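Long-range contacts in pilin (PDB 3GLD), which forms the shaft of the pilus, in which subunits stack head to tail through intermolecular isopeptide bonds, and so supports adhesion to host cells, bacterial aggregation and biofilm formation: residues 54-59 / 96-101; 122-127 / 138-143. The protein carries 2 engineered substitutions. One frame throughout, in Å; residues are numbered along the deposited sequence. Where two conformers were deposited one is given.

Interaction 1 of 2, residues 54-59 / 96-101; sequences NKFKGV and GVYYYK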
loop_
_atom_site.group_PDB
_atom_site.type_symbol
_atom_site.label_atom_id
_atom_site.label_comp_id
_atom_site.label_asym_id
_atom_site.label_seq_id
_atom_site.Cartn_x
_atom_site.Cartn_y
_atom_site.Cartn_z
ATOM N N ASN A 54 3.655 -13.908 -40.219
ATOM C CA ASN A 54 4.529 -12.912 -39.593
ATOM C C ASN A 54 4.208 -12.692 -38.107
ATOM O O ASN A 54 5.078 -12.848 -37.241
ATOM C CB ASN A 54 4.427 -11.591 -40.350
ATOM C CG ASN A 54 5.746 -10.859 -40.422
ATOM O OD1 ASN A 54 6.192 -10.263 -39.444
ATOM N ND2 ASN A 54 6.378 -10.886 -41.599
ATOM N N LYS A 55 2.959 -12.325 -37.833
ATOM C CA LYS A 55 2.455 -12.121 -36.484
ATOM C C LYS A 55 1.674 -13.349 -36.060
ATOM O O LYS A 55 0.938 -13.930 -36.867
ATOM C CB LYS A 55 1.538 -10.895 -36.416
ATOM C CG LYS A 55 2.202 -9.564 -36.731
ATOM C CD LYS A 55 1.186 -8.414 -36.606
ATOM C CE LYS A 55 1.599 -7.215 -37.455
ATOM N NZ LYS A 55 0.497 -6.206 -37.527
ATOM N N PHE A 56 1.839 -13.737 -34.797
ATOM C CA PHE A 56 1.200 -14.928 -34.245
ATOM C C PHE A 56 0.561 -14.617 -32.905
ATOM O O PHE A 56 1.047 -13.763 -32.165
ATOM C CB PHE A 56 2.233 -16.043 -34.037
ATOM C CG PHE A 56 2.844 -16.569 -35.319
ATOM C CD1 PHE A 56 2.328 -17.713 -35.938
ATOM C CD2 PHE A 56 3.943 -15.931 -35.895
ATOM C CE1 PHE A 56 2.895 -18.206 -37.130
ATOM C CE2 PHE A 56 4.517 -16.420 -37.098
ATOM C CZ PHE A 56 3.988 -17.551 -37.710
ATOM N N LYS A 57 -0.519 -15.324 -32.588
ATOM C CA LYS A 57 -1.037 -15.328 -31.229
ATOM C C LYS A 57 0.024 -15.988 -30.358
ATOM O O LYS A 57 0.641 -16.961 -30.778
ATOM C CB LYS A 57 -2.347 -16.107 -31.150
ATOM C CG LYS A 57 -3.506 -15.408 -31.852
ATOM C CD LYS A 57 -4.789 -16.247 -31.840
ATOM C CE LYS A 57 -5.862 -15.632 -32.762
ATOM N NZ LYS A 57 -7.091 -16.485 -32.849
ATOM N N GLY A 58 0.250 -15.448 -29.157
ATOM C CA GLY A 58 1.266 -15.995 -28.269
ATOM C C GLY A 58 1.022 -17.457 -27.939
ATOM O O GLY A 58 -0.116 -17.920 -27.961
ATOM N N VAL A 59 2.088 -18.203 -27.658
ATOM C CA VAL A 59 1.923 -19.587 -27.192
ATOM C C VAL A 59 1.847 -19.512 -25.652
ATOM O O VAL A 59 2.733 -18.942 -25.022
ATOM C CB VAL A 59 3.104 -20.499 -27.625
ATOM C CG1 VAL A 59 2.903 -21.932 -27.117
ATOM C CG2 VAL A 59 3.287 -20.500 -29.162
ATOM N N GLY A 96 8.871 -15.591 -35.962
ATOM C CA GLY A 96 7.762 -14.651 -36.062
ATOM C C GLY A 96 7.588 -13.820 -34.813
ATOM O O GLY A 96 8.351 -13.952 -33.846
ATOM N N VAL A 97 6.587 -12.947 -34.842
ATOM C CA VAL A 97 6.314 -12.104 -33.679
ATOM C C VAL A 97 5.084 -12.640 -32.985
ATOM O O VAL A 97 3.991 -12.702 -33.563
ATOM C CB VAL A 97 6.181 -10.613 -34.034
ATOM C CG1 VAL A 97 6.085 -9.791 -32.757
ATOM C CG2 VAL A 97 7.374 -10.151 -34.865
ATOM N N TYR A 98 5.294 -13.054 -31.745
ATOM C CA TYR A 98 4.255 -13.687 -30.949
ATOM C C TYR A 98 3.720 -12.697 -29.899
ATOM O O TYR A 98 4.499 -12.160 -29.080
ATOM C CB TYR A 98 4.801 -14.954 -30.300
ATOM C CG TYR A 98 5.139 -16.046 -31.313
ATOM C CD1 TYR A 98 6.275 -15.964 -32.113
ATOM C CD2 TYR A 98 4.301 -17.147 -31.483
ATOM C CE1 TYR A 98 6.575 -16.968 -33.042
ATOM C CE2 TYR A 98 4.593 -18.151 -32.428
ATOM C CZ TYR A 98 5.728 -18.046 -33.185
ATOM O OH TYR A 98 6.016 -19.023 -34.098
ATOM N N TYR A 99 2.402 -12.479 -29.951
ATOM C CA TYR A 99 1.723 -11.438 -29.167
ATOM C C TYR A 99 1.089 -11.935 -27.872
ATOM O O TYR A 99 0.385 -12.944 -27.844
ATOM C CB TYR A 99 0.660 -10.729 -30.007
ATOM C CG TYR A 99 1.254 -9.797 -31.024
ATOM C CD1 TYR A 99 1.947 -10.303 -32.118
ATOM C CD2 TYR A 99 1.134 -8.407 -30.897
ATOM C CE1 TYR A 99 2.496 -9.473 -33.060
ATOM C CE2 TYR A 99 1.690 -7.560 -31.843
ATOM C CZ TYR A 99 2.372 -8.114 -32.929
ATOM O OH TYR A 99 2.951 -7.340 -33.894
ATOM N N TYR A 100 1.363 -11.207 -26.796
ATOM C CA TYR A 100 0.779 -11.498 -25.499
ATOM C C TYR A 100 0.243 -10.209 -24.881
ATOM O O TYR A 100 0.598 -9.109 -25.305
ATOM C CB TYR A 100 1.824 -12.063 -24.544
ATOM C CG TYR A 100 2.441 -13.375 -24.929
ATOM C CD1 TYR A 100 3.514 -13.426 -25.836
ATOM C CD2 TYR A 100 1.967 -14.567 -24.397
ATOM C CE1 TYR A 100 4.093 -14.641 -26.204
ATOM C CE2 TYR A 100 2.538 -15.777 -24.744
ATOM C CZ TYR A 100 3.603 -15.807 -25.650
ATOM O OH TYR A 100 4.187 -17.004 -25.993
ATOM N N LYS A 101 -0.561 -10.357 -23.832
ATOM C CA LYS A 101 -0.984 -9.219 -23.018
ATOM C C LYS A 101 -0.590 -9.504 -21.579
ATOM O O LYS A 101 -0.780 -10.625 -21.101
ATOM C CB LYS A 101 -2.494 -9.011 -23.108
ATOM C CG LYS A 101 -2.992 -8.663 -24.488
ATOM C CD LYS A 101 -4.183 -7.703 -24.418
ATOM C CE LYS A 101 -4.657 -7.345 -25.829
ATOM N NZ LYS A 101 -6.116 -7.052 -25.893
#

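Interaction 2 of 2, residues 122-127 / 138-143; sequences VQVHVL and TYIVGY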
loop_
_atom_site.group_PDB
_atom_site.type_symbol
_atom_site.label_atom_id
_atom_site.label_comp_id
_atom_site.label_asym_id
_atom_site.label_seq_id
_atom_site.Cartn_x
_atom_site.Cartn_y
_atom_site.Cartn_z
ATOM N N VAL A 122 2.732 -7.383 -25.365
ATOM C CA VAL A 122 4.080 -7.924 -25.372
ATOM C C VAL A 122 4.307 -8.709 -26.670
ATOM O O VAL A 122 3.496 -9.563 -27.053
ATOM C CB VAL A 122 4.346 -8.794 -24.111
ATOM C CG1 VAL A 122 5.548 -9.731 -24.298
ATOM C CG2 VAL A 122 4.582 -7.901 -22.869
ATOM N N GLN A 123 5.389 -8.355 -27.354
ATOM C CA GLN A 123 5.837 -9.003 -28.594
ATOM C C GLN A 123 7.070 -9.826 -28.239
ATOM O O GLN A 123 8.059 -9.270 -27.767
ATOM C CB GLN A 123 6.236 -7.944 -29.616
ATOM C CG GLN A 123 5.093 -7.139 -30.216
ATOM C CD GLN A 123 5.560 -6.034 -31.184
ATOM O OE1 GLN A 123 6.750 -5.785 -31.350
ATOM N NE2 GLN A 123 4.606 -5.360 -31.803
ATOM N N VAL A 124 7.002 -11.144 -28.410
ATOM C CA VAL A 124 8.201 -11.970 -28.365
ATOM C C VAL A 124 8.710 -12.157 -29.808
ATOM O O VAL A 124 8.007 -12.709 -30.649
ATOM C CB VAL A 124 7.973 -13.333 -27.696
ATOM C CG1 VAL A 124 9.301 -14.128 -27.671
ATOM C CG2 VAL A 124 7.438 -13.164 -26.260
ATOM N N HIS A 125 9.907 -11.644 -30.083
ATOM C CA HIS A 125 10.566 -11.794 -31.373
ATOM C C HIS A 125 11.354 -13.101 -31.438
ATOM O O HIS A 125 12.395 -13.262 -30.786
ATOM C CB HIS A 125 11.433 -10.569 -31.675
ATOM C CG HIS A 125 10.625 -9.363 -32.019
ATOM N ND1 HIS A 125 9.871 -8.683 -31.084
ATOM C CD2 HIS A 125 10.409 -8.740 -33.199
ATOM C CE1 HIS A 125 9.250 -7.676 -31.668
ATOM N NE2 HIS A 125 9.555 -7.692 -32.956
ATOM N N VAL A 126 10.793 -14.050 -32.181
ATOM C CA VAL A 126 11.396 -15.356 -32.367
ATOM C C VAL A 126 12.134 -15.349 -33.714
ATOM O O VAL A 126 11.520 -15.218 -34.768
ATOM C CB VAL A 126 10.326 -16.466 -32.275
ATOM C CG1 VAL A 126 10.943 -17.860 -32.456
ATOM C CG2 VAL A 126 9.595 -16.385 -30.914
ATOM N N LEU A 127 13.458 -15.417 -33.665
ATOM C CA LEU A 127 14.287 -15.394 -34.881
ATOM C C LEU A 127 14.911 -16.749 -35.095
ATOM O O LEU A 127 15.030 -17.519 -34.133
ATOM C CB LEU A 127 15.395 -14.345 -34.766
ATOM C CG LEU A 127 15.114 -12.861 -35.008
ATOM C CD1 LEU A 127 13.788 -12.382 -34.418
ATOM C CD2 LEU A 127 16.274 -12.067 -34.430
ATOM N N THR A 138 14.293 -14.370 -29.013
ATOM C CA THR A 138 15.548 -13.607 -29.072
ATOM C C THR A 138 15.512 -12.243 -28.386
ATOM O O THR A 138 16.480 -11.844 -27.745
ATOM C CB THR A 138 15.996 -13.472 -30.546
ATOM O OG1 THR A 138 16.138 -14.789 -31.078
ATOM C CG2 THR A 138 17.321 -12.728 -30.673
ATOM N N TYR A 139 14.414 -11.524 -28.555
ATOM C CA TYR A 139 14.162 -10.340 -27.756
ATOM C C TYR A 139 12.676 -10.131 -27.526
ATOM O O TYR A 139 11.836 -10.638 -28.288
ATOM C CB TYR A 139 14.866 -9.082 -28.297
ATOM C CG TYR A 139 14.433 -8.599 -29.653
ATOM C CD1 TYR A 139 14.981 -9.136 -30.831
ATOM C CD2 TYR A 139 13.496 -7.578 -29.765
ATOM C CE1 TYR A 139 14.585 -8.663 -32.087
ATOM C CE2 TYR A 139 13.096 -7.099 -31.005
ATOM C CZ TYR A 139 13.640 -7.640 -32.160
ATOM O OH TYR A 139 13.221 -7.150 -33.369
ATOM N N ILE A 140 12.360 -9.424 -26.440
ATOM C CA ILE A 140 10.982 -9.187 -26.053
ATOM C C ILE A 140 10.766 -7.700 -25.890
ATOM O O ILE A 140 11.559 -7.019 -25.238
ATOM C CB ILE A 140 10.603 -9.934 -24.750
ATOM C CG1 ILE A 140 10.885 -11.436 -24.899
ATOM C CG2 ILE A 140 9.109 -9.697 -24.415
ATOM C CD1 ILE A 140 10.689 -12.269 -23.661
ATOM N N VAL A 141 9.715 -7.187 -26.516
ATOM C CA VAL A 141 9.353 -5.793 -26.317
ATOM C C VAL A 141 7.932 -5.668 -25.794
ATOM O O VAL A 141 7.032 -6.420 -26.186
ATOM C CB VAL A 141 9.473 -4.939 -27.593
ATOM C CG1 VAL A 141 9.715 -3.492 -27.198
ATOM C CG2 VAL A 141 10.608 -5.406 -28.466
ATOM N N GLY A 142 7.742 -4.698 -24.908
ATOM C CA GLY A 142 6.428 -4.396 -24.377
ATOM C C GLY A 142 6.048 -2.949 -24.602
ATOM O O GLY A 142 6.892 -2.071 -24.676
ATOM N N TYR A 143 4.771 -2.697 -24.737
ATOM C CA TYR A 143 4.360 -1.328 -24.887
ATOM C C TYR A 143 2.979 -1.126 -24.359
ATOM O O TYR A 143 2.108 -1.996 -24.438
ATOM C CB TYR A 143 4.460 -0.847 -26.347
ATOM C CG TYR A 143 3.785 -1.743 -27.363
ATOM C CD1 TYR A 143 4.514 -2.720 -28.046
ATOM C CD2 TYR A 143 2.426 -1.602 -27.657
ATOM C CE1 TYR A 143 3.896 -3.554 -28.992
ATOM C CE2 TYR A 143 1.797 -2.431 -28.606
ATOM C CZ TYR A 143 2.537 -3.402 -29.261
ATOM O OH TYR A 143 1.929 -4.217 -30.198
#

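Interaction 1 of 2, residues 54-59 / 96-101
Backbone hydrogen bonds join the short strand 55-57 to strand 96-104 in a parallel ladder. V97 N reaches N54 O at 2.8 Å, almost straight and along the carbonyl axis; F56 N gives to V97 O at 2.7 Å, and Y99 N to F56 O at 2.9 Å. A weak bond from G58 N to Y99 O ends the series.

Aromatic contacts line one face. F56 and Y98 point the same way from paired positions, and their rings form an offset stack, centroids 4.7 Å apart and planes at 12°. The offset brings F56 CB over the Y98 ring, 3.5 Å from Y98 CD2, and Y98 OH over the centre of the F56 ring; that hydroxyl is bonded to K94 O. Glycine suits position 96: a CB would run into F56 CE2 and, at these backbone angles, press on the preceding carbonyl oxygen. G58, with no CB, lets its CA make a CH-pi contact 3.7 Å from the centroid of the Y100 ring, and Y100 OH donates in plane to a lone pair of V59 O at 2.6 Å.

On the other face the extended aliphatic chain of K55 crosses the Y99 phenol, K55 CD 3.4 Å from Y99 OH.

Such a short parallel strand beside a long strand of an otherwise antiparallel sheet belongs here to the Ig-like, all-beta domain that in the natural pilin holds the K23-N155 isopeptide link.

Interaction 2 of 2, residues 122-127 / 138-143
A beta hairpin, strand 119-129 followed by strand 134-144, brings these segments together, with a classic beta bulge where T138 and Y139 both face H125. In the bulge H125 O takes a bond from T138 N at 2.8 Å and a weak one from Y139 N at 3.5 Å. Beyond it the antiparallel pattern is regular: Q123 and V141 exchange N-H and C=O in both directions, Q123 N reaching V141 O at 2.8 Å.

The tight part is the apolar face toward the domain interior. The side chains of V122 and I140 cross obliquely, V122 CG1 meeting I140 CG2 at 3.6 Å, while the branches of V124 lie alongside I140 CG1; F87 touches both V124 and I140, and F92 also covers V124. Beta-branched residues suit these extended positions, and G142 pairs with V122 on this face, V122 CG2 resting on G142 CA at 4.2 Å.

The opposite face is more open to solvent and carries polar and aromatic groups. Y139 CG occupies the crowded position between backbone N and carbonyl carbon (chi1 64°), which lays its ring over the imidazole of H125 in an offset stack, centroids 4.3 Å apart and planes at 10°. H125 CB sits above the centre of the phenol ring. At the bulged end L127 and T138 meet loosely at about a right angle, and T138 OG1 turns to V136 O.

Toward the other end, Y143 takes the same crowded rotamer, and the Q123 amide meets the edge of its ring nearly perpendicularly, Q123 NE2 making a weak bond to Y143 OH at 3.3 Å.

How the interactions relate
Interactions 1 and 2 share one sheet, centres about 9 Å apart, because strands 96-104 and 119-129 are antiparallel neighbours. Backbone hydrogen bonds join them, among them Y100 N to V122 O at 2.7 Å and V124 N to Y98 O at 2.8 Å (both probable), with G96 and V126 also bonded. Y98 CD1 packs on V126 CG2 at 3.6 Å, and Y99 OH lies 3.3 Å from Q123 NE2. Both contacts lie away from K23 and N155, but strand 96-104 ends at A104, engineered in place of the residue that autocatalyses their link, so the bond is probably absent. Interaction 2 borders K148, in the pilus (not here) cross-linked to another subunit; its NZ bonds weakly to Q123 OE1.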